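Local coordinates for histidyl-trna synthetase (Thermus thermophilus, PDB 1ADY), which catalyses the ATP-dependent attachment of L-histidine to tRNA(His), releasing AMP and diphosphate, as a homodimeric class II aminoacyl-tRNA synthetase, at residues A[42-47]-A[76-81]; A[110-115]-A[122-127]; A[126-131]-A[304-309]. All blocks are in the same frame, centred on the assembly; numbering follows the deposited sequence.

Contact 1: A[42-47]-A[76-81]; sequences PIFEET and LTLRPE. With HAM (histidyl-adenosine monophosphate), chain F.
T77 OG1 has two threonine hydroxyls as neighbours: T47 OG1 meets it at 2.9 Å across the contact, and T67 OG1, on the neighbouring strand 67-69, adds a weak hydrogen bond. The two side chains converge obliquely, T77 with OG1 beside its own backbone N (chi1 -58°) and T47 with OG1 opposite its N (chi1 -166°), which turns the two oxygens toward each other, past the end of strand 44-46. Next to this pair, strands 44-46 and 76-78 run antiparallel. E45 and T77 form the hydrogen-bonded pair: T77 N gives to E45 O at 2.9 Å, almost in line with the carbonyl, and E45 N returns a longer bond of 3.2 Å to T77 O. Beyond the strand ends R79 N reaches I43 O at 2.8 Å and carries the pairing one bond further.

F44 and L78 share one face of the sheet. L78 CD1 lies near the plane of the F44 ring, at its edge, while L76 CD2 approaches F44 CE1 obliquely to 4.0 Å. F66 of the second subunit meets the F44 ring edge-to-face, and Q123 of that subunit accepts the N-H of I43 through its OE1. R79, bent at chi2 and chi3, lays its guanidinium against I43, whose CD1 lies over one face, 4.2 Å from R79 NH1. R79 NH1 is hydrogen-bonded to P109 O, and E45 OE2 makes a salt bridge with R88. P42 matches the proline near the end of motif 1, the dimer-interface element of class II synthetases. The chemistry implies a division of labour: backbone bonds and hydroxyls fix the strand pair, the apolar face is shared with the partner subunit, and the buried charges of E45 and R79 are met by groups elsewhere in the same catalytic domain.

Contact 2: A[110-115]-A[122-127]; sequences MFRAER and RQFHQV. With HAM (histidyl-adenosine monophosphate), chain F.
The F124 ring is sandwiched: M110 lies on one face, with its carbonyl O towards the rim and its CB 3.3 Å from F124 CE2, and the adenine of the bound histidyl-adenylate covers the opposite face, its C5 over the ring centre. R112 CB sits at the ring edge, in plane. The R112 guanidinium is itself a flat group with neighbours on a face and at its edge. F124 CZ lies over one of its faces, 3.4 Å from R112 NE, with the two planes 59° apart. The ligand's N7 and O1P lie at its edge, where R112 NH2 donates a 3.1 Å hydrogen bond to O1P. The R112 chain bends at chi2 and chi3, which brings NH2 round to the phosphate. E114 follows with its OE2 close to the amino group N6, beside N7 on the same edge of the base.

Behind these side chains the backbones pair antiparallel. M110 and F124 exchange two bonds, M110 N to F124 O at 2.7 Å and F124 N to M110 O at 3.0 Å, and R112 N extends the pairing to R122 O. An inverse gamma turn centred on A113 then leads the chain off towards E114. On the other face of the sheet F111 and Q123 lie side by side, Q123 CG 3.6 Å from F111 CE1. CG of Q123 stands opposite its backbone N (chi1 -178°) and the chain runs on extended to I43 of the second subunit. R122 turns outward from the ligand, NE to R7 O and NH1 to a salt bridge with D70 of the second subunit. This matches motif 2 of the class II synthetases, a beta hairpin whose arginine holds the alpha-phosphate and whose phenylalanine backs the adenine.

Contact 3: A[126-131]-A[304-309]; sequences QVNYEA and GFAFGV. With HAM (histidyl-adenosine monophosphate), chain F.
Strands 126-131 and 304-308 run antiparallel at 171°, with V127 paired to F307 and Y129 to F305 by two backbone hydrogen bonds each, the straightest running from Y129 N to F305 O at 2.9 Å. Away from the ligand, V127 lays its CB over the F307 ring in a CH-pi contact, 3.8 Å from the centroid. Y129 CB does the same over F305; both phenylalanines have CG between N and carbonyl carbon (chi1 67°), which leans each ring across to its partner. Helices 14-33 and 137-153 pack against this face.

On the ligand side, E130 OE1 accepts NE2 of the histidyl ring at 2.8 Å. N128 ND2 steadies the carboxylate, reaching E130 OE2 at 3.1 Å from above its plane. G304 leaves room here: a side chain would collide with E130 OE1. At the far end G308 N gives its hydrogen to O2' of the ribose at 2.9 Å. Were E130 replaced by an alanine, the ligand's NE2 and the N128 amide would probably lose the carboxylate they share. The chemistry implies a largely apolar back and a polar front that binds the histidyl NE2 and the ribose O2', consistent with recognition of both.

Contact 2 sits between the other two. Its centre is about 12 Å from that of contact 1, and they join where R79 O meets F111 N at 2.9 Å, a probable hydrogen bond. Contact 3, about 14 Å from contact 2 between centres, shares Q126 and V127 with it on strand 123-132; H125 O and V309 N, 2.8 Å apart, probably add another bond. Contacts 1 and 3 do not touch, their nearest atoms being about 5 Å apart; contact 1 comes near the adenylate through E81. Contact 2 takes the adenine and phosphate, contact 3 the ribose and histidyl ring, while contacts 1 and 2 also face the second subunit, placing the site beside the dimer interface.

Contact 1: A[42-47]-A[76-81]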
loop_
_atom_site.group_PDB
_atom_site.type_symbol
_atom_site.label_atom_id
_atom_site.label_comp_id
_atom_site.label_asym_id
_atom_site.label_seq_id
_atom_site.Cartn_x
_atom_site.Cartn_y
_atom_site.Cartn_z
ATOM N N PRO A 42 10.579 -2.851 -1.692
ATOM C CA PRO A 42 9.952 -4.159 -1.495
ATOM C C PRO A 42 9.683 -4.453 -0.023
ATOM O O PRO A 42 10.355 -3.918 0.856
ATOM C CB PRO A 42 10.993 -5.115 -2.062
ATOM C CG PRO A 42 11.603 -4.314 -3.160
ATOM C CD PRO A 42 11.810 -2.991 -2.488
ATOM N N ILE A 43 8.708 -5.322 0.229
ATOM C CA ILE A 43 8.330 -5.719 1.582
ATOM C C ILE A 43 9.477 -6.428 2.311
ATOM O O ILE A 43 9.534 -6.429 3.544
ATOM C CB ILE A 43 7.071 -6.621 1.545
ATOM C CG1 ILE A 43 5.865 -5.803 1.078
ATOM C CG2 ILE A 43 6.797 -7.254 2.908
ATOM C CD1 ILE A 43 5.402 -4.746 2.062
ATOM N N PHE A 44 10.377 -7.048 1.554
ATOM C CA PHE A 44 11.517 -7.729 2.148
ATOM C C PHE A 44 12.820 -7.437 1.410
ATOM O O PHE A 44 12.826 -7.105 0.215
ATOM C CB PHE A 44 11.273 -9.246 2.267
ATOM C CG PHE A 44 10.757 -9.897 1.005
ATOM C CD1 PHE A 44 11.540 -9.957 -0.146
ATOM C CD2 PHE A 44 9.491 -10.472 0.979
ATOM C CE1 PHE A 44 11.074 -10.579 -1.301
ATOM C CE2 PHE A 44 9.012 -11.099 -0.175
ATOM C CZ PHE A 44 9.808 -11.151 -1.316
ATOM N N GLU A 45 13.920 -7.519 2.146
ATOM C CA GLU A 45 15.245 -7.274 1.592
ATOM C C GLU A 45 16.133 -8.430 2.037
ATOM O O GLU A 45 15.706 -9.266 2.842
ATOM C CB GLU A 45 15.822 -5.961 2.148
ATOM C CG GLU A 45 14.994 -4.699 1.881
ATOM C CD GLU A 45 15.373 -3.961 0.598
ATOM O OE1 GLU A 45 16.247 -4.441 -0.162
ATOM O OE2 GLU A 45 14.790 -2.880 0.359
ATOM N N GLU A 46 17.347 -8.504 1.492
ATOM C CA GLU A 46 18.289 -9.545 1.891
ATOM C C GLU A 46 18.529 -9.269 3.366
ATOM O O GLU A 46 18.833 -8.136 3.736
ATOM C CB GLU A 46 19.617 -9.399 1.151
ATOM C CG GLU A 46 19.531 -9.527 -0.354
ATOM C CD GLU A 46 20.885 -9.377 -1.026
ATOM O OE1 GLU A 46 21.884 -9.892 -0.476
ATOM O OE2 GLU A 46 20.950 -8.744 -2.103
ATOM N N THR A 47 18.409 -10.296 4.198
ATOM C CA THR A 47 18.586 -10.157 5.638
ATOM C C THR A 47 19.753 -9.251 6.063
ATOM O O THR A 47 19.633 -8.501 7.032
ATOM C CB THR A 47 18.714 -11.545 6.302
ATOM O OG1 THR A 47 18.550 -11.417 7.720
ATOM C CG2 THR A 47 20.076 -12.170 6.002
ATOM N N LEU A 76 16.052 -13.881 3.547
ATOM C CA LEU A 76 15.311 -12.640 3.361
ATOM C C LEU A 76 14.634 -12.247 4.666
ATOM O O LEU A 76 14.332 -13.103 5.493
ATOM C CB LEU A 76 14.252 -12.835 2.270
ATOM C CG LEU A 76 14.610 -12.638 0.791
ATOM C CD1 LEU A 76 16.042 -13.029 0.491
ATOM C CD2 LEU A 76 13.643 -13.430 -0.074
ATOM N N THR A 77 14.370 -10.958 4.841
ATOM C CA THR A 77 13.713 -10.496 6.053
ATOM C C THR A 77 12.636 -9.454 5.763
ATOM O O THR A 77 12.788 -8.591 4.887
ATOM C CB THR A 77 14.726 -9.926 7.062
ATOM O OG1 THR A 77 15.701 -10.927 7.374
ATOM C CG2 THR A 77 14.031 -9.516 8.343
ATOM N N LEU A 78 11.522 -9.590 6.471
ATOM C CA LEU A 78 10.397 -8.680 6.355
ATOM C C LEU A 78 10.829 -7.342 6.921
ATOM O O LEU A 78 11.177 -7.242 8.096
ATOM C CB LEU A 78 9.208 -9.216 7.153
ATOM C CG LEU A 78 8.018 -9.801 6.382
ATOM C CD1 LEU A 78 8.497 -10.744 5.294
ATOM C CD2 LEU A 78 7.076 -10.507 7.344
ATOM N N ARG A 79 10.843 -6.331 6.061
ATOM C CA ARG A 79 11.233 -4.974 6.428
ATOM C C ARG A 79 10.669 -4.483 7.766
ATOM O O ARG A 79 9.452 -4.372 7.940
ATOM C CB ARG A 79 10.855 -4.020 5.286
ATOM C CG ARG A 79 10.420 -2.635 5.705
ATOM C CD ARG A 79 9.040 -2.320 5.149
ATOM N NE ARG A 79 9.080 -1.962 3.735
ATOM C CZ ARG A 79 8.067 -1.408 3.077
ATOM N NH1 ARG A 79 6.927 -1.145 3.703
ATOM N NH2 ARG A 79 8.203 -1.096 1.796
ATOM N N PRO A 80 11.555 -4.242 8.748
ATOM C CA PRO A 80 11.169 -3.762 10.081
ATOM C C PRO A 80 11.256 -2.236 10.192
ATOM O O PRO A 80 10.673 -1.639 11.101
ATOM C CB PRO A 80 12.203 -4.430 10.980
ATOM C CG PRO A 80 13.434 -4.362 10.154
ATOM C CD PRO A 80 12.952 -4.721 8.751
ATOM N N GLU A 81 11.966 -1.621 9.245
ATOM C CA GLU A 81 12.182 -0.180 9.214
ATOM C C GLU A 81 12.610 0.222 7.800
ATOM O O GLU A 81 13.177 -0.588 7.074
ATOM C CB GLU A 81 13.223 0.186 10.283
ATOM C CG GLU A 81 14.105 1.368 9.995
ATOM C CD GLU A 81 15.395 0.987 9.307
ATOM O OE1 GLU A 81 15.887 -0.141 9.514
ATOM O OE2 GLU A 81 15.922 1.819 8.557
HETATM P P HAM F . 11.744 3.868 15.097
HETATM O O1P HAM F . 12.229 2.472 15.057
HETATM O O2P HAM F . 12.037 4.603 16.346
HETATM O O3P HAM F . 12.323 4.614 13.794
HETATM O "O5'" HAM F . 10.152 3.953 14.968
HETATM C "C5'" HAM F . 9.561 5.200 14.604
HETATM C "C4'" HAM F . 8.063 5.200 14.842
HETATM O "O4'" HAM F . 7.485 3.998 14.307
HETATM C "C3'" HAM F . 7.721 5.173 16.318
HETATM O "O3'" HAM F . 7.724 6.454 16.953
HETATM C "C2'" HAM F . 6.293 4.670 16.241
HETATM O "O2'" HAM F . 5.359 5.713 15.900
HETATM C "C1'" HAM F . 6.372 3.632 15.132
HETATM N N9 HAM F . 6.528 2.233 15.581
HETATM C C8 HAM F . 7.671 1.571 15.838
HETATM N N7 HAM F . 7.439 0.346 16.326
HETATM C C5 HAM F . 6.107 0.286 16.347
HETATM C C6 HAM F . 5.358 -0.807 16.811
HETATM N N6 HAM F . 5.945 -1.875 17.276
HETATM N N1 HAM F . 4.016 -0.687 16.723
HETATM C C2 HAM F . 3.455 0.427 16.253
HETATM N N3 HAM F . 4.165 1.481 15.848
HETATM C C4 HAM F . 5.516 1.409 15.884
HETATM C C HAM F . 12.686 4.189 12.473
HETATM O O HAM F . 12.200 3.175 12.001
HETATM C CA HAM F . 13.721 4.962 11.661
HETATM N N HAM F . 14.113 4.210 10.485
HETATM C CB HAM F . 13.170 6.335 11.246
HETATM C CG HAM F . 14.139 7.140 10.434
HETATM C CD2 HAM F . 14.096 7.552 9.145
HETATM N ND1 HAM F . 15.375 7.516 10.914
HETATM C CE1 HAM F . 16.060 8.099 9.948
HETATM N NE2 HAM F . 15.310 8.129 8.862
#

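Contact 2: A[110-115]-A[122-127]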
loop_
_atom_site.group_PDB
_atom_site.type_symbol
_atom_site.label_atom_id
_atom_site.label_comp_id
_atom_site.label_asym_id
_atom_site.label_seq_id
_atom_site.Cartn_x
_atom_site.Cartn_y
_atom_site.Cartn_z
ATOM N N MET A 110 5.294 -2.123 8.126
ATOM C CA MET A 110 6.579 -2.518 8.681
ATOM C C MET A 110 6.259 -3.689 9.594
ATOM O O MET A 110 5.198 -3.716 10.223
ATOM C CB MET A 110 7.191 -1.387 9.496
ATOM C CG MET A 110 7.532 -0.141 8.707
ATOM S SD MET A 110 8.903 -0.374 7.574
ATOM C CE MET A 110 8.679 1.038 6.494
ATOM N N PHE A 111 7.186 -4.631 9.695
ATOM C CA PHE A 111 6.964 -5.821 10.503
ATOM C C PHE A 111 8.048 -6.045 11.543
ATOM O O PHE A 111 9.234 -6.183 11.217
ATOM C CB PHE A 111 6.863 -7.039 9.584
ATOM C CG PHE A 111 6.208 -6.735 8.265
ATOM C CD1 PHE A 111 4.821 -6.792 8.134
ATOM C CD2 PHE A 111 6.976 -6.328 7.176
ATOM C CE1 PHE A 111 4.209 -6.444 6.941
ATOM C CE2 PHE A 111 6.373 -5.977 5.975
ATOM C CZ PHE A 111 4.986 -6.033 5.855
ATOM N N ARG A 112 7.619 -6.104 12.799
ATOM C CA ARG A 112 8.520 -6.319 13.919
ATOM C C ARG A 112 8.007 -7.476 14.762
ATOM O O ARG A 112 6.893 -7.430 15.281
ATOM C CB ARG A 112 8.637 -5.059 14.782
ATOM C CG ARG A 112 10.052 -4.506 14.854
ATOM C CD ARG A 112 10.216 -3.271 13.996
ATOM N NE ARG A 112 9.904 -2.060 14.749
ATOM C CZ ARG A 112 10.492 -0.881 14.554
ATOM N NH1 ARG A 112 11.427 -0.735 13.621
ATOM N NH2 ARG A 112 10.186 0.141 15.339
ATOM N N ALA A 113 8.837 -8.506 14.900
ATOM C CA ALA A 113 8.485 -9.703 15.659
ATOM C C ALA A 113 8.573 -9.522 17.164
ATOM O O ALA A 113 9.335 -10.218 17.832
ATOM C CB ALA A 113 9.358 -10.873 15.229
ATOM N N GLU A 114 7.784 -8.606 17.708
ATOM C CA GLU A 114 7.805 -8.383 19.142
ATOM C C GLU A 114 6.431 -8.648 19.729
ATOM O O GLU A 114 5.416 -8.515 19.036
ATOM C CB GLU A 114 8.263 -6.957 19.458
ATOM C CG GLU A 114 7.262 -5.880 19.102
ATOM C CD GLU A 114 7.906 -4.507 18.965
ATOM O OE1 GLU A 114 8.796 -4.176 19.783
ATOM O OE2 GLU A 114 7.534 -3.784 18.026
ATOM N N ARG A 115 6.397 -9.029 20.999
ATOM C CA ARG A 115 5.136 -9.323 21.691
ATOM C C ARG A 115 4.283 -8.061 21.719
ATOM O O ARG A 115 4.662 -7.047 22.319
ATOM C CB ARG A 115 5.416 -9.834 23.100
ATOM C CG ARG A 115 6.414 -10.977 23.126
ATOM C CD ARG A 115 6.709 -11.429 24.530
ATOM N NE ARG A 115 7.919 -12.244 24.579
ATOM C CZ ARG A 115 8.303 -12.933 25.645
ATOM N NH1 ARG A 115 7.559 -12.914 26.748
ATOM N NH2 ARG A 115 9.444 -13.611 25.609
ATOM N N ARG A 122 2.522 -6.046 15.460
ATOM C CA ARG A 122 3.546 -6.822 14.770
ATOM C C ARG A 122 3.641 -6.313 13.344
ATOM O O ARG A 122 4.687 -6.421 12.702
ATOM C CB ARG A 122 3.254 -8.320 14.828
ATOM C CG ARG A 122 4.170 -9.034 15.806
ATOM C CD ARG A 122 3.405 -9.841 16.832
ATOM N NE ARG A 122 2.903 -11.098 16.285
ATOM C CZ ARG A 122 3.659 -12.163 16.031
ATOM N NH1 ARG A 122 4.966 -12.135 16.274
ATOM N NH2 ARG A 122 3.104 -13.263 15.531
ATOM N N GLN A 123 2.529 -5.771 12.856
ATOM C CA GLN A 123 2.471 -5.172 11.533
ATOM C C GLN A 123 1.845 -3.803 11.721
ATOM O O GLN A 123 0.674 -3.685 12.101
ATOM C CB GLN A 123 1.621 -5.965 10.539
ATOM C CG GLN A 123 1.657 -5.307 9.154
ATOM C CD GLN A 123 0.652 -5.863 8.172
ATOM O OE1 GLN A 123 0.646 -7.055 7.871
ATOM N NE2 GLN A 123 -0.185 -4.989 7.634
ATOM N N PHE A 124 2.640 -2.771 11.479
ATOM C CA PHE A 124 2.175 -1.408 11.616
ATOM C C PHE A 124 2.499 -0.681 10.325
ATOM O O PHE A 124 3.086 -1.262 9.411
ATOM C CB PHE A 124 2.848 -0.738 12.815
ATOM C CG PHE A 124 4.339 -0.928 12.860
ATOM C CD1 PHE A 124 4.886 -2.110 13.345
ATOM C CD2 PHE A 124 5.195 0.071 12.409
ATOM C CE1 PHE A 124 6.267 -2.290 13.381
ATOM C CE2 PHE A 124 6.574 -0.103 12.443
ATOM C CZ PHE A 124 7.111 -1.284 12.927
ATOM N N HIS A 125 2.085 0.577 10.231
ATOM C CA HIS A 125 2.336 1.379 9.038
ATOM C C HIS A 125 2.943 2.716 9.441
ATOM O O HIS A 125 2.479 3.346 10.394
ATOM C CB HIS A 125 1.029 1.640 8.285
ATOM C CG HIS A 125 0.328 0.398 7.836
ATOM N ND1 HIS A 125 -0.459 -0.356 8.679
ATOM C CD2 HIS A 125 0.286 -0.215 6.630
ATOM C CE1 HIS A 125 -0.957 -1.381 8.010
ATOM N NE2 HIS A 125 -0.519 -1.317 6.765
ATOM N N GLN A 126 3.953 3.159 8.703
ATOM C CA GLN A 126 4.599 4.430 9.005
ATOM C C GLN A 126 4.952 5.232 7.762
ATOM O O GLN A 126 5.182 4.664 6.693
ATOM C CB GLN A 126 5.862 4.213 9.847
ATOM C CG GLN A 126 7.009 3.504 9.132
ATOM C CD GLN A 126 8.246 3.309 10.017
ATOM O OE1 GLN A 126 8.136 3.048 11.219
ATOM N NE2 GLN A 126 9.427 3.418 9.412
ATOM N N VAL A 127 4.923 6.555 7.897
ATOM C CA VAL A 127 5.285 7.458 6.806
ATOM C C VAL A 127 6.773 7.681 7.015
ATOM O O VAL A 127 7.208 7.973 8.132
ATOM C CB VAL A 127 4.515 8.792 6.894
ATOM C CG1 VAL A 127 5.036 9.776 5.861
ATOM C CG2 VAL A 127 3.026 8.544 6.688
HETATM P P HAM F . 11.744 3.868 15.097
HETATM O O1P HAM F . 12.229 2.472 15.057
HETATM O O2P HAM F . 12.037 4.603 16.346
HETATM O O3P HAM F . 12.323 4.614 13.794
HETATM O "O5'" HAM F . 10.152 3.953 14.968
HETATM C "C5'" HAM F . 9.561 5.200 14.604
HETATM C "C4'" HAM F . 8.063 5.200 14.842
HETATM O "O4'" HAM F . 7.485 3.998 14.307
HETATM C "C3'" HAM F . 7.721 5.173 16.318
HETATM O "O3'" HAM F . 7.724 6.454 16.953
HETATM C "C2'" HAM F . 6.293 4.670 16.241
HETATM O "O2'" HAM F . 5.359 5.713 15.900
HETATM C "C1'" HAM F . 6.372 3.632 15.132
HETATM N N9 HAM F . 6.528 2.233 15.581
HETATM C C8 HAM F . 7.671 1.571 15.838
HETATM N N7 HAM F . 7.439 0.346 16.326
HETATM C C5 HAM F . 6.107 0.286 16.347
HETATM C C6 HAM F . 5.358 -0.807 16.811
HETATM N N6 HAM F . 5.945 -1.875 17.276
HETATM N N1 HAM F . 4.016 -0.687 16.723
HETATM C C2 HAM F . 3.455 0.427 16.253
HETATM N N3 HAM F . 4.165 1.481 15.848
HETATM C C4 HAM F . 5.516 1.409 15.884
HETATM C C HAM F . 12.686 4.189 12.473
HETATM O O HAM F . 12.200 3.175 12.001
HETATM C CA HAM F . 13.721 4.962 11.661
HETATM N N HAM F . 14.113 4.210 10.485
HETATM C CB HAM F . 13.170 6.335 11.246
HETATM C CG HAM F . 14.139 7.140 10.434
HETATM C CD2 HAM F . 14.096 7.552 9.145
HETATM N ND1 HAM F . 15.375 7.516 10.914
HETATM C CE1 HAM F . 16.060 8.099 9.948
HETATM N NE2 HAM F . 15.310 8.129 8.862
#

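Contact 3: A[126-131]-A[304-309]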
loop_
_atom_site.group_PDB
_atom_site.type_symbol
_atom_site.label_atom_id
_atom_site.label_comp_id
_atom_site.label_asym_id
_atom_site.label_seq_id
_atom_site.Cartn_x
_atom_site.Cartn_y
_atom_site.Cartn_z
ATOM N N GLN A 126 3.953 3.159 8.703
ATOM C CA GLN A 126 4.599 4.430 9.005
ATOM C C GLN A 126 4.952 5.232 7.762
ATOM O O GLN A 126 5.182 4.664 6.693
ATOM C CB GLN A 126 5.862 4.213 9.847
ATOM C CG GLN A 126 7.009 3.504 9.132
ATOM C CD GLN A 126 8.246 3.309 10.017
ATOM O OE1 GLN A 126 8.136 3.048 11.219
ATOM N NE2 GLN A 126 9.427 3.418 9.412
ATOM N N VAL A 127 4.923 6.555 7.897
ATOM C CA VAL A 127 5.285 7.458 6.806
ATOM C C VAL A 127 6.773 7.681 7.015
ATOM O O VAL A 127 7.208 7.973 8.132
ATOM C CB VAL A 127 4.515 8.792 6.894
ATOM C CG1 VAL A 127 5.036 9.776 5.861
ATOM C CG2 VAL A 127 3.026 8.544 6.688
ATOM N N ASN A 128 7.555 7.551 5.954
ATOM C CA ASN A 128 8.997 7.676 6.062
ATOM C C ASN A 128 9.571 8.751 5.161
ATOM O O ASN A 128 9.309 8.757 3.961
ATOM C CB ASN A 128 9.619 6.318 5.714
ATOM C CG ASN A 128 11.088 6.233 6.067
ATOM O OD1 ASN A 128 11.452 5.706 7.122
ATOM N ND2 ASN A 128 11.945 6.692 5.160
ATOM N N TYR A 129 10.380 9.638 5.740
ATOM C CA TYR A 129 11.026 10.723 4.997
ATOM C C TYR A 129 12.543 10.600 5.100
ATOM O O TYR A 129 13.064 10.297 6.172
ATOM C CB TYR A 129 10.592 12.086 5.529
ATOM C CG TYR A 129 11.424 13.221 4.994
ATOM C CD1 TYR A 129 11.297 13.642 3.674
ATOM C CD2 TYR A 129 12.359 13.857 5.802
ATOM C CE1 TYR A 129 12.091 14.674 3.164
ATOM C CE2 TYR A 129 13.157 14.888 5.308
ATOM C CZ TYR A 129 13.019 15.293 3.988
ATOM O OH TYR A 129 13.806 16.310 3.494
ATOM N N GLU A 130 13.235 10.923 4.008
ATOM C CA GLU A 130 14.688 10.827 3.916
ATOM C C GLU A 130 15.297 11.964 3.100
ATOM O O GLU A 130 14.712 12.423 2.114
ATOM C CB GLU A 130 15.056 9.494 3.250
ATOM C CG GLU A 130 15.936 8.562 4.071
ATOM C CD GLU A 130 15.332 8.196 5.414
ATOM O OE1 GLU A 130 15.256 9.092 6.277
ATOM O OE2 GLU A 130 14.956 7.024 5.624
ATOM N N ALA A 131 16.479 12.408 3.514
ATOM C CA ALA A 131 17.218 13.471 2.826
ATOM C C ALA A 131 18.659 12.981 2.739
ATOM O O ALA A 131 19.401 13.017 3.723
ATOM C CB ALA A 131 17.141 14.773 3.614
ATOM N N GLY A 304 16.466 11.963 8.377
ATOM C CA GLY A 304 15.093 11.614 8.067
ATOM C C GLY A 304 14.305 11.197 9.289
ATOM O O GLY A 304 14.848 11.136 10.392
ATOM N N PHE A 305 13.041 10.846 9.089
ATOM C CA PHE A 305 12.195 10.438 10.196
ATOM C C PHE A 305 11.138 9.464 9.707
ATOM O O PHE A 305 11.067 9.163 8.515
ATOM C CB PHE A 305 11.512 11.659 10.820
ATOM C CG PHE A 305 10.507 12.319 9.915
ATOM C CD1 PHE A 305 9.171 11.911 9.917
ATOM C CD2 PHE A 305 10.892 13.341 9.052
ATOM C CE1 PHE A 305 8.236 12.507 9.069
ATOM C CE2 PHE A 305 9.963 13.946 8.201
ATOM C CZ PHE A 305 8.634 13.528 8.210
ATOM N N ALA A 306 10.310 8.998 10.634
ATOM C CA ALA A 306 9.233 8.076 10.338
ATOM C C ALA A 306 8.268 8.066 11.512
ATOM O O ALA A 306 8.689 7.965 12.660
ATOM C CB ALA A 306 9.782 6.687 10.105
ATOM N N PHE A 307 6.980 8.209 11.231
ATOM C CA PHE A 307 5.987 8.197 12.294
ATOM C C PHE A 307 4.945 7.107 12.088
ATOM O O PHE A 307 4.545 6.822 10.953
ATOM C CB PHE A 307 5.324 9.573 12.455
ATOM C CG PHE A 307 4.471 10.001 11.284
ATOM C CD1 PHE A 307 3.148 9.587 11.182
ATOM C CD2 PHE A 307 4.969 10.873 10.322
ATOM C CE1 PHE A 307 2.333 10.039 10.146
ATOM C CE2 PHE A 307 4.161 11.328 9.286
ATOM C CZ PHE A 307 2.840 10.910 9.200
ATOM N N GLY A 308 4.514 6.502 13.190
ATOM C CA GLY A 308 3.522 5.445 13.137
ATOM C C GLY A 308 2.122 5.975 12.917
ATOM O O GLY A 308 1.555 6.654 13.776
ATOM N N VAL A 309 1.547 5.626 11.771
ATOM C CA VAL A 309 0.205 6.059 11.411
ATOM C C VAL A 309 -0.826 5.664 12.474
ATOM O O VAL A 309 -1.752 6.427 12.774
ATOM C CB VAL A 309 -0.216 5.475 10.051
ATOM C CG1 VAL A 309 -1.569 6.037 9.633
ATOM C CG2 VAL A 309 0.843 5.777 9.001
HETATM P P HAM F . 11.744 3.868 15.097
HETATM O O1P HAM F . 12.229 2.472 15.057
HETATM O O2P HAM F . 12.037 4.603 16.346
HETATM O O3P HAM F . 12.323 4.614 13.794
HETATM O "O5'" HAM F . 10.152 3.953 14.968
HETATM C "C5'" HAM F . 9.561 5.200 14.604
HETATM C "C4'" HAM F . 8.063 5.200 14.842
HETATM O "O4'" HAM F . 7.485 3.998 14.307
HETATM C "C3'" HAM F . 7.721 5.173 16.318
HETATM O "O3'" HAM F . 7.724 6.454 16.953
HETATM C "C2'" HAM F . 6.293 4.670 16.241
HETATM O "O2'" HAM F . 5.359 5.713 15.900
HETATM C "C1'" HAM F . 6.372 3.632 15.132
HETATM N N9 HAM F . 6.528 2.233 15.581
HETATM C C8 HAM F . 7.671 1.571 15.838
HETATM N N7 HAM F . 7.439 0.346 16.326
HETATM C C5 HAM F . 6.107 0.286 16.347
HETATM C C6 HAM F . 5.358 -0.807 16.811
HETATM N N6 HAM F . 5.945 -1.875 17.276
HETATM N N1 HAM F . 4.016 -0.687 16.723
HETATM C C2 HAM F . 3.455 0.427 16.253
HETATM N N3 HAM F . 4.165 1.481 15.848
HETATM C C4 HAM F . 5.516 1.409 15.884
HETATM C C HAM F . 12.686 4.189 12.473
HETATM O O HAM F . 12.200 3.175 12.001
HETATM C CA HAM F . 13.721 4.962 11.661
HETATM N N HAM F . 14.113 4.210 10.485
HETATM C CB HAM F . 13.170 6.335 11.246
HETATM C CG HAM F . 14.139 7.140 10.434
HETATM C CD2 HAM F . 14.096 7.552 9.145
HETATM N ND1 HAM F . 15.375 7.516 10.914
HETATM C CE1 HAM F . 16.060 8.099 9.948
HETATM N NE2 HAM F . 15.310 8.129 8.862
#